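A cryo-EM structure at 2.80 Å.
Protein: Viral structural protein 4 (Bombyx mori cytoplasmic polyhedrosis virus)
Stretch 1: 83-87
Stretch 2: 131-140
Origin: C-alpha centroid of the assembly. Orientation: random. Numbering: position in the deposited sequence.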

ATOM      1  N   LYS B  83      36.476  31.208   4.773  1.00 41.69           N
ATOM      2  CA  LYS B  83      37.842  30.704   4.738  1.00 41.69           C
ATOM      3  C   LYS B  83      37.938  29.504   5.666  1.00 41.69           C
ATOM      4  O   LYS B  83      37.635  29.612   6.857  1.00 41.69           O
ATOM      5  CB  LYS B  83      38.838  31.781   5.164  1.00 41.69           C
ATOM      6  CG  LYS B  83      38.954  32.946   4.211  1.00 41.69           C
ATOM      7  CD  LYS B  83      39.949  33.964   4.729  1.00 41.69           C
ATOM      8  CE  LYS B  83      40.038  35.165   3.806  1.00 41.69           C
ATOM      9  NZ  LYS B  83      40.980  36.193   4.331  1.00 41.69           N
ATOM     10  N   VAL B  84      38.353  28.364   5.125  1.00 44.63           N
ATOM     11  CA  VAL B  84      38.584  27.159   5.911  1.00 44.63           C
ATOM     12  C   VAL B  84      40.083  26.912   5.921  1.00 44.63           C
ATOM     13  O   VAL B  84      40.699  26.762   4.859  1.00 44.63           O
ATOM     14  CB  VAL B  84      37.823  25.949   5.350  1.00 44.63           C
ATOM     15  CG1 VAL B  84      38.054  24.734   6.217  1.00 44.63           C
ATOM     16  CG2 VAL B  84      36.340  26.248   5.245  1.00 44.63           C
ATOM     17  N   THR B  85      40.676  26.889   7.110  1.00 53.57           N
ATOM     18  CA  THR B  85      42.125  26.879   7.247  1.00 53.57           C
ATOM     19  C   THR B  85      42.521  25.948   8.383  1.00 53.57           C
ATOM     20  O   THR B  85      41.949  26.021   9.473  1.00 53.57           O
ATOM     21  CB  THR B  85      42.652  28.297   7.502  1.00 53.57           C
ATOM     22  OG1 THR B  85      42.290  29.139   6.404  1.00 53.57           O
ATOM     23  CG2 THR B  85      44.162  28.312   7.650  1.00 53.57           C
ATOM     24  N   VAL B  86      43.487  25.071   8.123  1.00 60.15           N
ATOM     25  CA  VAL B  86      44.006  24.175   9.151  1.00 60.15           C
ATOM     26  C   VAL B  86      44.993  24.943  10.018  1.00 60.15           C
ATOM     27  O   VAL B  86      45.974  25.501   9.517  1.00 60.15           O
ATOM     28  CB  VAL B  86      44.667  22.940   8.528  1.00 60.15           C
ATOM     29  CG1 VAL B  86      45.307  22.090   9.611  1.00 60.15           C
ATOM     30  CG2 VAL B  86      43.646  22.131   7.754  1.00 60.15           C
ATOM     31  N   THR B  87      44.735  24.971  11.321  1.00 64.33           N
ATOM     32  CA  THR B  87      45.576  25.697  12.262  1.00 64.33           C
ATOM     33  C   THR B  87      46.355  24.743  13.157  1.00 64.33           C
ATOM     34  O   THR B  87      45.808  23.762  13.659  1.00 64.33           O
ATOM     35  CB  THR B  87      44.741  26.647  13.140  1.00 64.33           C
ATOM     36  OG1 THR B  87      43.768  25.894  13.873  1.00 64.33           O
ATOM     37  CG2 THR B  87      44.031  27.677  12.281  1.00 64.33           C
TER
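Stretch 2 (131-140) DIVTYKALTE

Stretch 2 meets stretch 1 through a small, apolar contact that buries 288 Å² counted over both sides, and the residues that account for most of it are Val 84 (84 Å²), Val 86 (63 Å²) and Thr 139 (61 Å²). No hydrogen bond crosses between the stretches, so the evidence for how they fit together is packing distance and side-chain direction.

Stretch 1 is extended without being part of a regular strand: from Lys 83 to Val 86 phi lies between -80° and -141° and psi between 121° and 132°. Such a backbone turns successive side chains to alternate sides, and the CA-to-CB bonds follow this pattern, with Val 84 and Val 86 pointing toward stretch 2 and Lys 83 and Thr 85 pointing away. Both valines have chi1 near 180° (t).

Stretch 2 begins irregularly and ends in a helix. Residues Ile 132 to Thr 134 have helical phi/psi values but lack the regular bonds; Val 133 to Lys 136 form a type I beta turn, and a weak bond joins Tyr 135 N to Ile 132 O at 3.4 Å. Thr 134 OG1 donates to Asp 131 O at 3.1 Å, tying the side chain back to the start of the stretch. Tyr 135 holds the N-cap position, and the helix that starts at Lys 136 is documented by Thr 139 N to Tyr 135 O at 3.1 Å and Glu 140 N to Lys 136 O at 3.0 Å. It continues beyond Glu 140.

The register gives the relative direction. The CA atoms of Val 84 and Thr 139 lie 5.1 Å apart, those of Val 86 and Ile 132 7.1 Å apart; the later residue of stretch 1 thus pairs with the earlier residue of stretch 2, and the register reverses, which gives an oblique rather than strictly antiparallel arrangement; no crossing angle is assigned.

Thr 139 links the two valines through one methyl group. Thr 139 CG2 lies 3.7 Å from Val 84 CG1, 3.7 Å from Val 84 O and 3.8 Å from Val 86 CG2, all van der Waals distances. Although its CA-to-CB bond points sideways, chi1 of 54° (p) leaves this methyl against stretch 1 while the hydroxyl is engaged within the helix: Thr 139 OG1 donates to Lys 136 O at a modelled 2.4 Å, a very short value that should be read cautiously at 2.80 Å resolution.

Around this center, Val 84 also packs on the helix backbone, with Val 84 CB 4.0 Å from Leu 138 O, and on its neighboring side chain, with Val 84 CG2 4.3 Å from Leu 138 CB. Leu 138 is buried in the assembly, and its CA-to-CB bond points sideways to stretch 1. At the other end, Val 86 CG2 reaches Ile 132 CG2 at 4.0 Å, so this one methyl of Val 86 touches both the helix and the segment preceding it.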

ATOM      1  N   ASP B 131      37.852  16.747  12.262  1.00 63.85           N
ATOM      2  CA  ASP B 131      38.985  16.166  11.554  1.00 63.85           C
ATOM      3  C   ASP B 131      39.544  17.077  10.470  1.00 63.85           C
ATOM      4  O   ASP B 131      38.833  17.898   9.894  1.00 63.85           O
ATOM      5  CB  ASP B 131      38.601  14.823  10.925  1.00 63.85           C
ATOM      6  CG  ASP B 131      38.538  13.701  11.936  1.00 63.85           C
ATOM      7  OD1 ASP B 131      39.273  13.767  12.942  1.00 63.85           O
ATOM      8  OD2 ASP B 131      37.767  12.745  11.716  1.00 63.85           O
ATOM      9  N   ILE B 132      40.842  16.914  10.206  1.00 61.67           N
ATOM     10  CA  ILE B 132      41.446  17.508   9.022  1.00 61.67           C
ATOM     11  C   ILE B 132      41.006  16.737   7.782  1.00 61.67           C
ATOM     12  O   ILE B 132      40.880  17.307   6.689  1.00 61.67           O
ATOM     13  CB  ILE B 132      42.978  17.530   9.194  1.00 61.67           C
ATOM     14  CG1 ILE B 132      43.350  18.297  10.461  1.00 61.67           C
ATOM     15  CG2 ILE B 132      43.676  18.187   8.012  1.00 61.67           C
ATOM     16  CD1 ILE B 132      44.793  18.153  10.853  1.00 61.67           C
ATOM     17  N   VAL B 133      40.714  15.444   7.943  1.00 58.71           N
ATOM     18  CA  VAL B 133      40.347  14.593   6.814  1.00 58.71           C
ATOM     19  C   VAL B 133      38.954  14.944   6.300  1.00 58.71           C
ATOM     20  O   VAL B 133      38.706  14.951   5.088  1.00 58.71           O
ATOM     21  CB  VAL B 133      40.452  13.115   7.237  1.00 58.71           C
ATOM     22  CG1 VAL B 133      40.070  12.179   6.098  1.00 58.71           C
ATOM     23  CG2 VAL B 133      41.855  12.815   7.730  1.00 58.71           C
ATOM     24  N   THR B 134      38.031  15.271   7.206  1.00 57.44           N
ATOM     25  CA  THR B 134      36.680  15.626   6.793  1.00 57.44           C
ATOM     26  C   THR B 134      36.609  16.996   6.128  1.00 57.44           C
ATOM     27  O   THR B 134      35.673  17.251   5.365  1.00 57.44           O
ATOM     28  CB  THR B 134      35.738  15.592   7.997  1.00 57.44           C
ATOM     29  OG1 THR B 134      36.204  16.510   8.991  1.00 57.44           O
ATOM     30  CG2 THR B 134      35.677  14.195   8.594  1.00 57.44           C
ATOM     31  N   TYR B 135      37.577  17.874   6.392  1.00 52.06           N
ATOM     32  CA  TYR B 135      37.585  19.234   5.868  1.00 52.06           C
ATOM     33  C   TYR B 135      38.739  19.493   4.911  1.00 52.06           C
ATOM     34  O   TYR B 135      39.082  20.652   4.679  1.00 52.06           O
ATOM     35  CB  TYR B 135      37.644  20.244   7.013  1.00 52.06           C
ATOM     36  CG  TYR B 135      36.370  20.394   7.796  1.00 52.06           C
ATOM     37  CD1 TYR B 135      35.341  21.194   7.326  1.00 52.06           C
ATOM     38  CD2 TYR B 135      36.199  19.751   9.013  1.00 52.06           C
ATOM     39  CE1 TYR B 135      34.173  21.344   8.040  1.00 52.06           C
ATOM     40  CE2 TYR B 135      35.030  19.891   9.735  1.00 52.06           C
ATOM     41  CZ  TYR B 135      34.022  20.691   9.241  1.00 52.06           C
ATOM     42  OH  TYR B 135      32.857  20.838   9.955  1.00 52.06           O
ATOM     43  N   LYS B 136      39.345  18.447   4.354  1.00 47.02           N
ATOM     44  CA  LYS B 136      40.517  18.636   3.503  1.00 47.02           C
ATOM     45  C   LYS B 136      40.141  19.268   2.167  1.00 47.02           C
ATOM     46  O   LYS B 136      40.829  20.181   1.681  1.00 47.02           O
ATOM     47  CB  LYS B 136      41.211  17.295   3.287  1.00 47.02           C
ATOM     48  CG  LYS B 136      42.459  17.369   2.438  1.00 47.02           C
ATOM     49  CD  LYS B 136      43.128  16.016   2.362  1.00 47.02           C
ATOM     50  CE  LYS B 136      42.322  15.065   1.497  1.00 47.02           C
ATOM     51  NZ  LYS B 136      43.010  13.758   1.329  1.00 47.02           N
ATOM     52  N   ALA B 137      39.040  18.802   1.573  1.00 41.04           N
ATOM     53  CA  ALA B 137      38.578  19.332   0.298  1.00 41.04           C
ATOM     54  C   ALA B 137      38.132  20.782   0.423  1.00 41.04           C
ATOM     55  O   ALA B 137      38.359  21.592  -0.485  1.00 41.04           O
ATOM     56  CB  ALA B 137      37.439  18.467  -0.229  1.00 41.04           C
ATOM     57  N   LEU B 138      37.510  21.129   1.550  1.00 40.40           N
ATOM     58  CA  LEU B 138      37.111  22.509   1.784  1.00 40.40           C
ATOM     59  C   LEU B 138      38.314  23.419   1.989  1.00 40.40           C
ATOM     60  O   LEU B 138      38.273  24.578   1.575  1.00 40.40           O
ATOM     61  CB  LEU B 138      36.162  22.585   2.977  1.00 40.40           C
ATOM     62  CG  LEU B 138      34.785  21.953   2.768  1.00 40.40           C
ATOM     63  CD1 LEU B 138      33.991  21.954   4.052  1.00 40.40           C
ATOM     64  CD2 LEU B 138      34.019  22.668   1.678  1.00 40.40           C
ATOM     65  N   THR B 139      39.398  22.917   2.591  1.00 40.79           N
ATOM     66  CA  THR B 139      40.618  23.715   2.682  1.00 40.79           C
ATOM     67  C   THR B 139      41.245  23.940   1.316  1.00 40.79           C
ATOM     68  O   THR B 139      41.769  25.025   1.042  1.00 40.79           O
ATOM     69  CB  THR B 139      41.639  23.061   3.609  1.00 40.79           C
ATOM     70  OG1 THR B 139      41.879  21.711   3.194  1.00 40.79           O
ATOM     71  CG2 THR B 139      41.185  23.108   5.044  1.00 40.79           C
ATOM     72  N   GLU B 140      41.213  22.923   0.453  1.00 38.58           N
ATOM     73  CA  GLU B 140      41.759  23.077  -0.893  1.00 38.58           C
ATOM     74  C   GLU B 140      40.956  24.087  -1.712  1.00 38.58           C
ATOM     75  O   GLU B 140      41.532  24.971  -2.369  1.00 38.58           O
ATOM     76  CB  GLU B 140      41.799  21.712  -1.574  1.00 38.58           C
ATOM     77  CG  GLU B 140      42.430  21.694  -2.938  1.00 38.58           C
ATOM     78  CD  GLU B 140      42.522  20.293  -3.497  1.00 38.58           C
ATOM     79  OE1 GLU B 140      42.114  19.348  -2.790  1.00 38.58           O
ATOM     80  OE2 GLU B 140      42.990  20.130  -4.642  1.00 38.58           O
TER